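Local structure of SAM-dependent methyltransferase (Exiguobacterium sibiricum 255-15, 3D2L) at residues A[86-91]-A[108-113]; A[118-123]-A[204-209]; A[40-45]-A[81-86]. The protein probably transfers a methyl group from S-adenosylmethionine to a substrate that remains unidentified. One frame throughout, in Å; residues are numbered along the deposited sequence. Where two conformers were deposited one is given.

Contact 1 of 3, residues A[86-91]-A[108-113]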
ATOM      1  N   GLN A  86      -5.678   9.149   8.866  1.00 34.69           N
ATOM      2  CA  GLN A  86      -6.866   8.343   9.085  1.00 36.78           C
ATOM      3  C   GLN A  86      -6.492   6.887   8.963  1.00 37.14           C
ATOM      4  O   GLN A  86      -5.594   6.532   8.238  1.00 32.80           O
ATOM      5  CB  GLN A  86      -7.968   8.607   8.042  1.00 38.84           C
ATOM      6  CG  GLN A  86      -8.518  10.006   7.924  1.00 45.71           C
ATOM      7  CD  GLN A  86      -9.719  10.086   6.972  1.00 41.18           C
ATOM      8  OE1 GLN A  86     -10.356   9.085   6.665  1.00 41.50           O
ATOM      9  NE2 GLN A  86     -10.023  11.296   6.509  1.00 52.85           N
ATOM     10  N   ASP A  87      -7.234   6.061   9.666  1.00 35.05           N
ATOM     11  CA  ASP A  87      -7.081   4.614   9.656  1.00 36.70           C
ATOM     12  C   ASP A  87      -7.935   4.104   8.470  1.00 37.35           C
ATOM     13  O   ASP A  87      -9.087   4.533   8.351  1.00 33.66           O
ATOM     14  CB  ASP A  87      -7.631   4.134  10.996  1.00 38.62           C
ATOM     15  CG  ASP A  87      -7.434   2.667  11.240  1.00 47.25           C
ATOM     16  OD1 ASP A  87      -7.425   1.867  10.279  1.00 41.71           O
ATOM     17  OD2 ASP A  87      -7.326   2.317  12.435  1.00 53.96           O
HETATM   18  N   MSE A  88      -7.392   3.204   7.622  1.00 36.63           N
HETATM   19  CA  MSE A  88      -8.134   2.657   6.439  1.00 35.06           C
HETATM   20  C   MSE A  88      -9.375   1.909   6.837  1.00 32.30           C
HETATM   21  O   MSE A  88     -10.300   1.809   6.057  1.00 33.99           O
HETATM   22  CB  MSE A  88      -7.282   1.745   5.530  1.00 34.03           C
HETATM   23  CG  MSE A  88      -6.669   0.548   6.204  1.00 33.54           C
HETATM   24 SE   MSE A  88      -5.795  -0.526   4.875  0.75 35.73          SE
HETATM   25  CE  MSE A  88      -4.228   0.762   4.408  1.00 33.06           C
ATOM     26  N   ARG A  89      -9.422   1.362   8.046  1.00 30.28           N
ATOM     27  CA  ARG A  89     -10.701   0.762   8.431  1.00 30.90           C
ATOM     28  C   ARG A  89     -11.816   1.691   8.809  1.00 32.58           C
ATOM     29  O   ARG A  89     -12.919   1.214   9.066  1.00 30.85           O
ATOM     30  CB  ARG A  89     -10.647  -0.243   9.533  1.00 33.30           C
ATOM     31  CG  ARG A  89      -9.666  -0.196  10.443  1.00 35.47           C
ATOM     32  CD  ARG A  89      -8.773  -1.379  10.242  1.00 38.27           C
ATOM     33  NE  ARG A  89      -8.558  -1.838  11.593  1.00 48.37           N
ATOM     34  CZ  ARG A  89      -7.580  -1.465  12.410  1.00 53.37           C
ATOM     35  NH1 ARG A  89      -6.629  -0.643  12.000  1.00 61.66           N
ATOM     36  NH2 ARG A  89      -7.559  -1.973  13.656  1.00 48.58           N
ATOM     37  N   GLU A  90     -11.543   2.980   8.889  1.00 35.75           N
ATOM     38  CA  GLU A  90     -12.563   3.940   9.251  1.00 40.62           C
ATOM     39  C   GLU A  90     -12.400   5.188   8.439  1.00 40.35           C
ATOM     40  O   GLU A  90     -12.376   6.285   8.981  1.00 42.37           O
ATOM     41  CB  GLU A  90     -12.527   4.219  10.774  1.00 39.90           C
ATOM     42  CG  GLU A  90     -11.142   4.498  11.302  1.00 46.17           C
ATOM     43  CD  GLU A  90     -11.069   4.750  12.816  1.00 49.43           C
ATOM     44  OE1 GLU A  90     -11.777   4.055  13.586  1.00 56.71           O
ATOM     45  OE2 GLU A  90     -10.249   5.617  13.228  1.00 54.65           O
ATOM     46  N   LEU A  91     -12.298   5.035   7.118  1.00 41.25           N
ATOM     47  CA  LEU A  91     -12.154   6.201   6.251  1.00 42.19           C
ATOM     48  C   LEU A  91     -13.347   7.096   6.327  1.00 45.37           C
ATOM     49  O   LEU A  91     -14.483   6.638   6.439  1.00 44.96           O
ATOM     50  CB  LEU A  91     -12.035   5.842   4.784  1.00 42.75           C
ATOM     51  CG  LEU A  91     -10.860   5.015   4.366  1.00 46.22           C
ATOM     52  CD1 LEU A  91     -11.035   4.782   2.871  1.00 45.50           C
ATOM     53  CD2 LEU A  91      -9.583   5.791   4.727  1.00 50.19           C
ATOM     54  N   ASN A 108      -2.036  -5.464   3.374  1.00 27.97           N
ATOM     55  CA  ASN A 108      -1.487  -6.559   4.175  1.00 27.67           C
ATOM     56  C   ASN A 108      -1.031  -6.233   5.606  1.00 27.82           C
ATOM     57  O   ASN A 108      -0.771  -7.146   6.387  1.00 25.61           O
ATOM     58  CB  ASN A 108      -0.383  -7.329   3.413  1.00 27.99           C
ATOM     59  CG  ASN A 108      -0.901  -8.101   2.234  1.00 28.02           C
ATOM     60  OD1 ASN A 108      -0.510  -7.821   1.100  1.00 28.38           O
ATOM     61  ND2 ASN A 108      -1.852  -8.986   2.460  1.00 22.34           N
ATOM     62  N   TYR A 109      -0.966  -4.958   5.968  1.00 27.53           N
ATOM     63  CA  TYR A 109      -0.619  -4.559   7.314  1.00 27.37           C
ATOM     64  C   TYR A 109      -1.771  -4.793   8.282  1.00 26.91           C
ATOM     65  O   TYR A 109      -1.553  -4.830   9.464  1.00 26.23           O
ATOM     66  CB  TYR A 109      -0.141  -3.113   7.366  1.00 26.15           C
ATOM     67  CG  TYR A 109       1.235  -2.964   6.736  1.00 27.06           C
ATOM     68  CD1 TYR A 109       2.393  -3.344   7.405  1.00 29.06           C
ATOM     69  CD2 TYR A 109       1.360  -2.374   5.500  1.00 29.49           C
ATOM     70  CE1 TYR A 109       3.673  -3.195   6.771  1.00 30.50           C
ATOM     71  CE2 TYR A 109       2.579  -2.231   4.877  1.00 35.11           C
ATOM     72  CZ  TYR A 109       3.727  -2.638   5.511  1.00 32.95           C
ATOM     73  OH  TYR A 109       4.901  -2.469   4.825  1.00 35.09           O
ATOM     74  N   LEU A 110      -2.983  -5.011   7.761  1.00 28.01           N
ATOM     75  CA  LEU A 110      -4.120  -5.319   8.604  1.00 23.66           C
ATOM     76  C   LEU A 110      -3.838  -6.606   9.302  1.00 27.00           C
ATOM     77  O   LEU A 110      -3.232  -7.489   8.721  1.00 25.17           O
ATOM     78  CB  LEU A 110      -5.410  -5.414   7.802  1.00 23.12           C
ATOM     79  CG  LEU A 110      -5.779  -4.060   7.153  1.00 23.41           C
ATOM     80  CD1 LEU A 110      -7.046  -4.169   6.278  1.00 24.70           C
ATOM     81  CD2 LEU A 110      -5.931  -3.020   8.246  1.00 24.54           C
ATOM     82  N   GLN A 111      -4.332  -6.743  10.527  1.00 29.51           N
ATOM     83  CA  GLN A 111      -3.986  -7.908  11.322  1.00 31.63           C
ATOM     84  C   GLN A 111      -5.032  -8.989  11.439  1.00 32.05           C
ATOM     85  O   GLN A 111      -4.679 -10.138  11.675  1.00 27.16           O
ATOM     86  CB  GLN A 111      -3.555  -7.437  12.718  1.00 34.28           C
ATOM     87  CG  GLN A 111      -2.304  -6.539  12.633  1.00 35.61           C
ATOM     88  CD  GLN A 111      -1.639  -6.292  13.978  1.00 41.97           C
ATOM     89  OE1 GLN A 111      -2.167  -6.677  15.045  1.00 43.75           O
ATOM     90  NE2 GLN A 111      -0.484  -5.622  13.941  1.00 40.55           N
ATOM     91  N   THR A 112      -6.306  -8.637  11.276  1.00 29.24           N
ATOM     92  CA  THR A 112      -7.372  -9.619  11.460  1.00 29.99           C
ATOM     93  C   THR A 112      -8.284  -9.637  10.251  1.00 28.80           C
ATOM     94  O   THR A 112      -8.208  -8.785   9.376  1.00 27.12           O
ATOM     95  CB  THR A 112      -8.220  -9.300  12.715  1.00 28.25           C
ATOM     96  OG1 THR A 112      -8.793  -7.993  12.594  1.00 28.96           O
ATOM     97  CG2 THR A 112      -7.371  -9.323  13.971  1.00 30.93           C
ATOM     98  N   GLU A 113      -9.111 -10.660  10.204  1.00 29.56           N
ATOM     99  CA  GLU A 113     -10.132 -10.785   9.184  1.00 29.70           C
ATOM    100  C   GLU A 113     -11.121  -9.629   9.337  1.00 29.03           C
ATOM    101  O   GLU A 113     -11.496  -8.995   8.350  1.00 26.67           O
ATOM    102  CB  GLU A 113     -10.787 -12.154   9.282  1.00 30.50           C
ATOM    103  CG  GLU A 113      -9.722 -13.289   9.095  1.00 37.33           C
ATOM    104  CD  GLU A 113     -10.305 -14.689   9.065  1.00 38.22           C
ATOM    105  OE1 GLU A 113     -11.513 -14.822   8.749  1.00 55.00           O
ATOM    106  OE2 GLU A 113      -9.542 -15.654   9.315  1.00 47.51           O
TER
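The guanidinium of Arg-89 is approached obliquely by the CD2 methyl of Leu-110, and the closest touch comes at the carbon that carries the group, with Arg-89 CD 3.8 Å from Leu-110 CD2. At the guanidinium's NH1 corner lies the Asp-87 carboxylate. NH1 makes a salt bridge to Asp-87 OD2 at 3.1 Å and a weak, bent hydrogen bond to OD1 of the same group. That carboxylate is held again from the backbone: Arg-89 N donates to Asp-87 OD1 over 3.0 Å, N-H...O 159°, from above the carboxylate plane and 38° out of it. This is an Asx turn, and Glu-90 N bonding to Asp-87 O tightens the same bend. Together they would limit the carboxylate's rotation, and the arginine chain, bent at chi2 and chi3, lies beside the leucine, where the side chains run past one another in opposite directions.

In the Rossmann-like methyltransferase fold, the two loops follow strands of the parallel sheet, 82-85 and 97-102, that are separated by two others; 108-113 leads on into helix 113-126, with Thr-112 as its N-cap. Leu-110 reaches across with both methyls. Its CD1 lies 4.1 Å from SE of Met-88, a selenomethionine, and its CD2 is 4.2 Å from Met-88 CG. CG of Met-88 stands between backbone N and carbonyl carbon (chi1 58°), which directs the selenium at the leucine fork. Thr-119 of helix 113-126 touches Met-88, Arg-89 and Leu-110 alike, and Arg-89 NE has a long, weak ion pair with Asp-115.

Contact 2 of 3, residues A[118-123]-A[204-209]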
ATOM      1  N   GLN A 118     -13.852  -4.475   7.796  1.00 27.47           N
ATOM      2  CA  GLN A 118     -14.076  -3.061   8.174  1.00 29.14           C
ATOM      3  C   GLN A 118     -13.545  -2.153   7.096  1.00 27.72           C
ATOM      4  O   GLN A 118     -14.171  -1.132   6.735  1.00 26.79           O
ATOM      5  CB  GLN A 118     -13.361  -2.757   9.505  1.00 28.22           C
ATOM      6  CG  GLN A 118     -13.971  -3.471  10.686  1.00 35.51           C
ATOM      7  CD  GLN A 118     -13.056  -3.559  11.900  1.00 34.70           C
ATOM      8  OE1 GLN A 118     -12.074  -2.827  12.019  1.00 33.78           O
ATOM      9  NE2 GLN A 118     -13.397  -4.459  12.826  1.00 33.93           N
ATOM     10  N   THR A 119     -12.356  -2.472   6.593  1.00 26.79           N
ATOM     11  CA  THR A 119     -11.774  -1.663   5.493  1.00 25.37           C
ATOM     12  C   THR A 119     -12.660  -1.657   4.230  1.00 27.46           C
ATOM     13  O   THR A 119     -12.913  -0.597   3.612  1.00 26.37           O
ATOM     14  CB  THR A 119     -10.330  -2.075   5.218  1.00 25.03           C
ATOM     15  OG1 THR A 119      -9.566  -1.951   6.434  1.00 23.37           O
ATOM     16  CG2 THR A 119      -9.678  -1.213   4.118  1.00 27.78           C
ATOM     17  N   PHE A 120     -13.117  -2.831   3.841  1.00 26.41           N
ATOM     18  CA  PHE A 120     -13.972  -2.941   2.657  1.00 27.88           C
ATOM     19  C   PHE A 120     -15.314  -2.240   2.803  1.00 24.43           C
ATOM     20  O   PHE A 120     -15.789  -1.591   1.854  1.00 24.21           O
ATOM     21  CB  PHE A 120     -14.160  -4.389   2.226  1.00 26.11           C
ATOM     22  CG  PHE A 120     -12.929  -5.069   1.738  1.00 27.79           C
ATOM     23  CD1 PHE A 120     -11.768  -4.362   1.357  1.00 29.23           C
ATOM     24  CD2 PHE A 120     -12.946  -6.449   1.555  1.00 26.71           C
ATOM     25  CE1 PHE A 120     -10.669  -5.031   0.894  1.00 24.30           C
ATOM     26  CE2 PHE A 120     -11.834  -7.126   1.067  1.00 24.51           C
ATOM     27  CZ  PHE A 120     -10.708  -6.428   0.716  1.00 29.12           C
ATOM     28  N   ASP A 121     -15.958  -2.391   3.970  1.00 24.95           N
ATOM     29  CA  ASP A 121     -17.188  -1.646   4.280  1.00 27.26           C
ATOM     30  C   ASP A 121     -16.979  -0.144   4.236  1.00 27.40           C
ATOM     31  O   ASP A 121     -17.841   0.582   3.751  1.00 24.58           O
ATOM     32  CB  ASP A 121     -17.772  -2.065   5.665  1.00 25.70           C
ATOM     33  CG  ASP A 121     -18.586  -3.329   5.605  1.00 27.23           C
ATOM     34  OD1 ASP A 121     -18.755  -3.910   4.502  1.00 26.61           O
ATOM     35  OD2 ASP A 121     -19.059  -3.775   6.685  1.00 27.36           O
ATOM     36  N   SER A 122     -15.850   0.333   4.759  1.00 27.04           N
ATOM     37  CA  SER A 122     -15.530   1.754   4.739  0.50 27.94           C
ATOM     38  C   SER A 122     -15.375   2.250   3.293  1.00 29.70           C
ATOM     39  O   SER A 122     -15.876   3.349   2.906  1.00 27.01           O
ATOM     40  CB  SER A 122     -14.245   1.945   5.550  0.50 28.74           C
ATOM     41  OG  SER A 122     -13.682   3.202   5.366  0.50 22.57           O
ATOM     42  N   ALA A 123     -14.708   1.427   2.491  1.00 25.88           N
ATOM     43  CA  ALA A 123     -14.486   1.745   1.067  1.00 28.69           C
ATOM     44  C   ALA A 123     -15.850   1.847   0.367  1.00 28.04           C
ATOM     45  O   ALA A 123     -16.109   2.797  -0.395  1.00 28.89           O
ATOM     46  CB  ALA A 123     -13.556   0.652   0.395  1.00 28.51           C
ATOM     47  N   GLU A 204      -9.186 -16.128  -3.136  1.00 26.82           N
ATOM     48  CA  GLU A 204     -10.591 -16.468  -2.974  1.00 28.29           C
ATOM     49  C   GLU A 204     -11.189 -15.902  -1.679  1.00 26.95           C
ATOM     50  O   GLU A 204     -12.370 -15.644  -1.635  1.00 25.13           O
ATOM     51  CB  GLU A 204     -10.756 -17.987  -2.939  1.00 28.76           C
ATOM     52  CG  GLU A 204     -10.382 -18.688  -4.241  1.00 39.89           C
ATOM     53  CD  GLU A 204      -8.870 -18.807  -4.532  1.00 49.06           C
ATOM     54  OE1 GLU A 204      -8.009 -18.692  -3.610  1.00 35.91           O
ATOM     55  OE2 GLU A 204      -8.559 -19.044  -5.727  1.00 60.99           O
ATOM     56  N   GLN A 205     -10.384 -15.784  -0.621  1.00 27.23           N
ATOM     57  CA  GLN A 205     -10.865 -15.236   0.648  1.00 28.55           C
ATOM     58  C   GLN A 205     -11.150 -13.757   0.483  1.00 28.99           C
ATOM     59  O   GLN A 205     -12.173 -13.259   0.955  1.00 25.26           O
ATOM     60  CB  GLN A 205      -9.845 -15.416   1.780  1.00 29.14           C
ATOM     61  CG  GLN A 205     -10.326 -14.797   3.085  1.00 29.24           C
ATOM     62  CD  GLN A 205     -11.611 -15.417   3.584  1.00 32.50           C
ATOM     63  OE1 GLN A 205     -11.571 -16.407   4.290  1.00 31.98           O
ATOM     64  NE2 GLN A 205     -12.751 -14.815   3.261  1.00 32.44           N
ATOM     65  N   TYR A 206     -10.245 -13.056  -0.202  1.00 27.65           N
ATOM     66  CA  TYR A 206     -10.456 -11.647  -0.491  1.00 25.19           C
ATOM     67  C   TYR A 206     -11.682 -11.385  -1.392  1.00 25.35           C
ATOM     68  O   TYR A 206     -12.382 -10.409  -1.185  1.00 26.14           O
ATOM     69  CB  TYR A 206      -9.228 -11.003  -1.145  1.00 26.48           C
ATOM     70  CG  TYR A 206      -8.049 -10.732  -0.180  1.00 24.68           C
ATOM     71  CD1 TYR A 206      -8.113  -9.691   0.752  1.00 27.09           C
ATOM     72  CD2 TYR A 206      -6.880 -11.439  -0.283  1.00 24.47           C
ATOM     73  CE1 TYR A 206      -7.049  -9.423   1.611  1.00 22.92           C
ATOM     74  CE2 TYR A 206      -5.798 -11.166   0.529  1.00 27.50           C
ATOM     75  CZ  TYR A 206      -5.883 -10.158   1.483  1.00 26.69           C
ATOM     76  OH  TYR A 206      -4.817  -9.900   2.297  1.00 27.13           O
ATOM     77  N   ILE A 207     -11.881 -12.208  -2.411  1.00 25.22           N
ATOM     78  CA  ILE A 207     -13.047 -12.130  -3.329  1.00 25.70           C
ATOM     79  C   ILE A 207     -14.324 -12.275  -2.509  1.00 26.78           C
ATOM     80  O   ILE A 207     -15.254 -11.536  -2.699  1.00 25.50           O
ATOM     81  CB  ILE A 207     -13.006 -13.240  -4.426  1.00 26.29           C
ATOM     82  CG1 ILE A 207     -11.852 -13.002  -5.435  1.00 27.12           C
ATOM     83  CG2 ILE A 207     -14.364 -13.329  -5.193  1.00 24.57           C
ATOM     84  CD1 ILE A 207     -11.446 -14.303  -6.276  1.00 24.09           C
ATOM     85  N   THR A 208     -14.363 -13.226  -1.580  1.00 23.57           N
ATOM     86  CA  THR A 208     -15.555 -13.407  -0.736  1.00 26.94           C
ATOM     87  C   THR A 208     -15.892 -12.188   0.094  1.00 25.42           C
ATOM     88  O   THR A 208     -17.036 -11.786   0.189  1.00 25.87           O
ATOM     89  CB  THR A 208     -15.365 -14.623   0.205  1.00 25.45           C
ATOM     90  OG1 THR A 208     -15.294 -15.791  -0.603  1.00 31.43           O
ATOM     91  CG2 THR A 208     -16.538 -14.754   1.156  1.00 32.19           C
ATOM     92  N   TRP A 209     -14.882 -11.616   0.729  1.00 25.74           N
ATOM     93  CA  TRP A 209     -15.050 -10.424   1.525  1.00 23.07           C
ATOM     94  C   TRP A 209     -15.484  -9.261   0.694  1.00 23.55           C
ATOM     95  O   TRP A 209     -16.326  -8.487   1.133  1.00 24.13           O
ATOM     96  CB  TRP A 209     -13.752 -10.077   2.282  1.00 23.87           C
ATOM     97  CG  TRP A 209     -13.380 -11.037   3.409  1.00 22.37           C
ATOM     98  CD1 TRP A 209     -14.237 -11.765   4.181  1.00 28.42           C
ATOM     99  CD2 TRP A 209     -12.073 -11.292   3.919  1.00 24.99           C
ATOM    100  NE1 TRP A 209     -13.531 -12.489   5.118  1.00 23.46           N
ATOM    101  CE2 TRP A 209     -12.203 -12.200   4.983  1.00 27.19           C
ATOM    102  CE3 TRP A 209     -10.792 -10.862   3.550  1.00 24.37           C
ATOM    103  CZ2 TRP A 209     -11.103 -12.685   5.676  1.00 29.68           C
ATOM    104  CZ3 TRP A 209      -9.716 -11.312   4.248  1.00 29.76           C
ATOM    105  CH2 TRP A 209      -9.866 -12.200   5.306  1.00 26.94           C
TER
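Phe-120 projects from helix 113-126 straight at helix 203-212, and its ring carries the contact with Tyr-206 and Trp-209. The CA-CB bond already aims at the other helix, and CG lies anti to the carbonyl carbon (chi1 -66°), which carries the ring toward the other helix. From there the CD2-CE2-CZ side does the touching. CD2 comes first, 3.8 Å from Trp-209 CB. CE2 is the closest point, 3.7 Å from that same CB, which sits at the ring edge near the Phe-120 plane; CE2 also has Tyr-206 O at 4.0 Å, in an oblique approach. At the tip, CZ meets Tyr-206 CD1 at 4.2 Å, arriving at the edge of the tyrosine ring near its plane. The two side chains cross at about a right angle.

Both helices pack on one side of the central mixed sheet, as expected for the three-layer methyltransferase fold: Ala-123 touches Ile-100 of strand 97-102, Ile-207 touches Val-217 of strand 215-222, and the Phe-120 ring also meets that of Phe-135. The Trp-209 indole leads away from Phe-120 along helix 113-126, with Gln-205 NE2 3.0 Å above one of its faces, offset toward the rim.

With an alanine in place of Phe-120, the ring would be gone, and a gap would probably open between Trp-209 CB and the Tyr-206 ring edge, leaving the tyrosine freer to shift. No hydrogen bond or salt bridge crosses between the segments, and all three side chains are buried; the helices are therefore joined here by shape and dispersion, with ring edges meeting aliphatic and aromatic carbon.

Contact 3 of 3, residues A[40-45]-A[81-86]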
ATOM      1  N   ILE A  40      -5.169   5.246  -0.110  1.00 32.49           N
ATOM      2  CA  ILE A  40      -5.127   4.970   1.290  1.00 34.47           C
ATOM      3  C   ILE A  40      -3.949   4.084   1.707  1.00 36.18           C
ATOM      4  O   ILE A  40      -3.517   3.236   0.994  1.00 37.91           O
ATOM      5  CB  ILE A  40      -6.500   4.512   1.802  1.00 37.59           C
ATOM      6  CG1 ILE A  40      -6.788   3.117   1.381  1.00 42.42           C
ATOM      7  CG2 ILE A  40      -7.642   5.428   1.269  1.00 29.27           C
ATOM      8  CD1 ILE A  40      -8.175   2.738   1.620  1.00 44.14           C
ATOM      9  N   GLY A  41      -3.425   4.336   2.883  1.00 36.51           N
ATOM     10  CA  GLY A  41      -2.208   3.690   3.348  1.00 36.51           C
ATOM     11  C   GLY A  41      -1.064   4.132   2.456  1.00 35.52           C
ATOM     12  O   GLY A  41      -0.177   3.356   2.101  1.00 34.68           O
ATOM     13  N   CYS A  42      -1.063   5.422   2.117  1.00 34.20           N
ATOM     14  CA  CYS A  42      -0.138   5.951   1.169  1.00 32.39           C
ATOM     15  C   CYS A  42       1.282   6.161   1.632  1.00 32.18           C
ATOM     16  O   CYS A  42       2.090   6.572   0.823  1.00 34.26           O
ATOM     17  CB  CYS A  42      -0.679   7.300   0.639  1.00 34.21           C
ATOM     18  SG  CYS A  42      -0.744   8.578   1.924  1.00 34.29           S
ATOM     19  N   GLY A  43       1.584   5.946   2.912  1.00 36.35           N
ATOM     20  CA  GLY A  43       2.942   6.151   3.448  1.00 33.20           C
ATOM     21  C   GLY A  43       3.474   7.538   3.132  1.00 34.85           C
ATOM     22  O   GLY A  43       2.800   8.558   3.379  1.00 34.22           O
ATOM     23  N   THR A  44       4.667   7.594   2.565  1.00 32.64           N
ATOM     24  CA  THR A  44       5.289   8.865   2.231  1.00 34.54           C
ATOM     25  C   THR A  44       4.777   9.464   0.904  1.00 33.81           C
ATOM     26  O   THR A  44       5.339  10.467   0.410  1.00 34.08           O
ATOM     27  CB  THR A  44       6.810   8.744   2.253  1.00 39.42           C
ATOM     28  OG1 THR A  44       7.240   7.856   1.206  1.00 38.86           O
ATOM     29  CG2 THR A  44       7.289   8.205   3.653  1.00 38.07           C
ATOM     30  N   GLY A  45       3.718   8.853   0.336  1.00 32.76           N
ATOM     31  CA  GLY A  45       3.019   9.382  -0.854  1.00 31.64           C
ATOM     32  C   GLY A  45       3.727   9.380  -2.190  1.00 32.78           C
ATOM     33  O   GLY A  45       3.328  10.098  -3.123  1.00 30.60           O
ATOM     34  N   VAL A  81      -2.289  18.012  -3.318  1.00 30.57           N
ATOM     35  CA  VAL A  81      -2.710  16.752  -2.806  1.00 31.49           C
ATOM     36  C   VAL A  81      -2.945  16.859  -1.298  1.00 32.04           C
ATOM     37  O   VAL A  81      -2.042  17.109  -0.511  1.00 32.04           O
ATOM     38  CB  VAL A  81      -1.691  15.642  -3.110  1.00 32.68           C
ATOM     39  CG1 VAL A  81      -2.222  14.340  -2.654  1.00 27.88           C
ATOM     40  CG2 VAL A  81      -1.389  15.568  -4.630  1.00 24.92           C
ATOM     41  N   ASP A  82      -4.180  16.654  -0.916  1.00 29.22           N
ATOM     42  CA  ASP A  82      -4.564  16.659   0.491  1.00 29.90           C
ATOM     43  C   ASP A  82      -4.147  15.332   1.091  1.00 28.03           C
ATOM     44  O   ASP A  82      -4.510  14.328   0.544  1.00 28.69           O
ATOM     45  CB  ASP A  82      -6.076  16.752   0.613  1.00 31.84           C
ATOM     46  CG  ASP A  82      -6.618  18.112   0.300  1.00 30.91           C
ATOM     47  OD1 ASP A  82      -6.035  19.133   0.704  1.00 27.26           O
ATOM     48  OD2 ASP A  82      -7.664  18.163  -0.337  1.00 40.34           O
ATOM     49  N   PHE A  83      -3.348  15.360   2.164  1.00 27.53           N
ATOM     50  CA  PHE A  83      -2.986  14.202   2.945  1.00 26.32           C
ATOM     51  C   PHE A  83      -3.637  14.364   4.341  1.00 27.06           C
ATOM     52  O   PHE A  83      -3.506  15.417   5.034  1.00 25.21           O
ATOM     53  CB  PHE A  83      -1.455  14.059   3.048  1.00 26.79           C
ATOM     54  CG  PHE A  83      -0.753  13.749   1.726  1.00 23.14           C
ATOM     55  CD1 PHE A  83      -0.708  12.456   1.230  1.00 26.98           C
ATOM     56  CD2 PHE A  83      -0.116  14.770   0.990  1.00 25.69           C
ATOM     57  CE1 PHE A  83      -0.058  12.164   0.063  1.00 30.36           C
ATOM     58  CE2 PHE A  83       0.516  14.501  -0.164  1.00 30.73           C
ATOM     59  CZ  PHE A  83       0.550  13.172  -0.656  1.00 27.69           C
ATOM     60  N   TRP A  84      -4.353  13.336   4.760  1.00 26.58           N
ATOM     61  CA  TRP A  84      -5.029  13.335   6.033  1.00 27.06           C
ATOM     62  C   TRP A  84      -4.669  12.091   6.811  1.00 30.25           C
ATOM     63  O   TRP A  84      -4.404  11.046   6.194  1.00 31.44           O
ATOM     64  CB  TRP A  84      -6.543  13.377   5.840  1.00 28.92           C
ATOM     65  CG  TRP A  84      -7.061  14.565   5.053  1.00 31.07           C
ATOM     66  CD1 TRP A  84      -7.609  14.546   3.805  1.00 34.41           C
ATOM     67  CD2 TRP A  84      -7.083  15.944   5.478  1.00 30.25           C
ATOM     68  NE1 TRP A  84      -7.991  15.813   3.439  1.00 31.06           N
ATOM     69  CE2 TRP A  84      -7.659  16.692   4.437  1.00 31.64           C
ATOM     70  CE3 TRP A  84      -6.625  16.619   6.622  1.00 31.83           C
ATOM     71  CZ2 TRP A  84      -7.818  18.079   4.511  1.00 33.84           C
ATOM     72  CZ3 TRP A  84      -6.794  17.989   6.702  1.00 33.84           C
ATOM     73  CH2 TRP A  84      -7.382  18.707   5.646  1.00 29.82           C
ATOM     74  N   VAL A  85      -4.621  12.228   8.145  1.00 28.57           N
ATOM     75  CA  VAL A  85      -4.280  11.111   9.053  1.00 31.76           C
ATOM     76  C   VAL A  85      -5.570  10.377   9.350  1.00 31.86           C
ATOM     77  O   VAL A  85      -6.472  10.930   9.956  1.00 31.66           O
ATOM     78  CB  VAL A  85      -3.640  11.595  10.363  1.00 34.74           C
ATOM     79  CG1 VAL A  85      -3.412  10.427  11.359  1.00 31.70           C
ATOM     80  CG2 VAL A  85      -2.332  12.350  10.056  1.00 26.10           C
ATOM     81  N   GLN A  86      -5.678   9.149   8.866  1.00 34.69           N
ATOM     82  CA  GLN A  86      -6.866   8.343   9.085  1.00 36.78           C
ATOM     83  C   GLN A  86      -6.492   6.887   8.963  1.00 37.14           C
ATOM     84  O   GLN A  86      -5.594   6.532   8.238  1.00 32.80           O
ATOM     85  CB  GLN A  86      -7.968   8.607   8.042  1.00 38.84           C
ATOM     86  CG  GLN A  86      -8.518  10.006   7.924  1.00 45.71           C
ATOM     87  CD  GLN A  86      -9.719  10.086   6.972  1.00 41.18           C
ATOM     88  OE1 GLN A  86     -10.356   9.085   6.665  1.00 41.50           O
ATOM     89  NE2 GLN A  86     -10.023  11.296   6.509  1.00 52.85           N
TER
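Cys-42 and Gly-45 belong to the glycine-rich loop of the methyltransferase family, the Gly-x-Gly-x-Gly run of residues 41-45 after strand 36-40, and both lie against Phe-83 of strand 82-85. The sulfur does the closest touching: Cys-42 SG is 3.9 Å from Phe-83 CD1 and 4.1 Å from Phe-83 CE1. It lies 5.1 Å from the ring centroid and 79° off the ring normal, a sulfur-aromatic contact made at the edge. Cys-42 CB already points at the strand, and chi1 of 66° turns the sulfur onto the ring edge.

In the parallel half of the sheet the order is 82-85, 56-61, 36-40, which makes 82-85 an outermost strand; the glycine-rich loop reaches past the intervening strand to its phenylalanine. The loop is shaped by a type II' turn from Cys-42 to Gly-45, closed by Gly-45 N bonding to Cys-42 O at 2.8 Å. Gly-45 then serves as N-cap of helix 46-51. Its CA lies 4.2 Å from Phe-83 CE1, and a beta carbon on it would fall 3.1 Å from that atom, a tight fit that joins its positive phi in favouring glycine. Val-81 CG1 sits 3.6 Å above one face of the Phe-83 ring, offset toward the rim, while Thr-48, Leu-49 and Ala-70 of the flanking helices also touch this side chain.

Contact 1 stands between the other two: its centre is 11 Å from that of contact 2 and 14 Å from that of contact 3, whereas the centres of contacts 2 and 3 are 21 Å apart and their nearest atoms about 5 Å, without touching. Toward contact 3 it packs Met-88 CE on Gly-41 CA at 3.7 Å, and Gln-86 belongs to both. Toward contact 2, Leu-110 CD1 lies 3.4 Å from Thr-119 OG1. In relatives, the glycine-rich loop of contact 3 and loops following the parallel strands line the S-adenosylmethionine pocket, so contacts 1 and 3 probably border it. No cofactor is bound here. Contact 2 joins helices flanking the sheet.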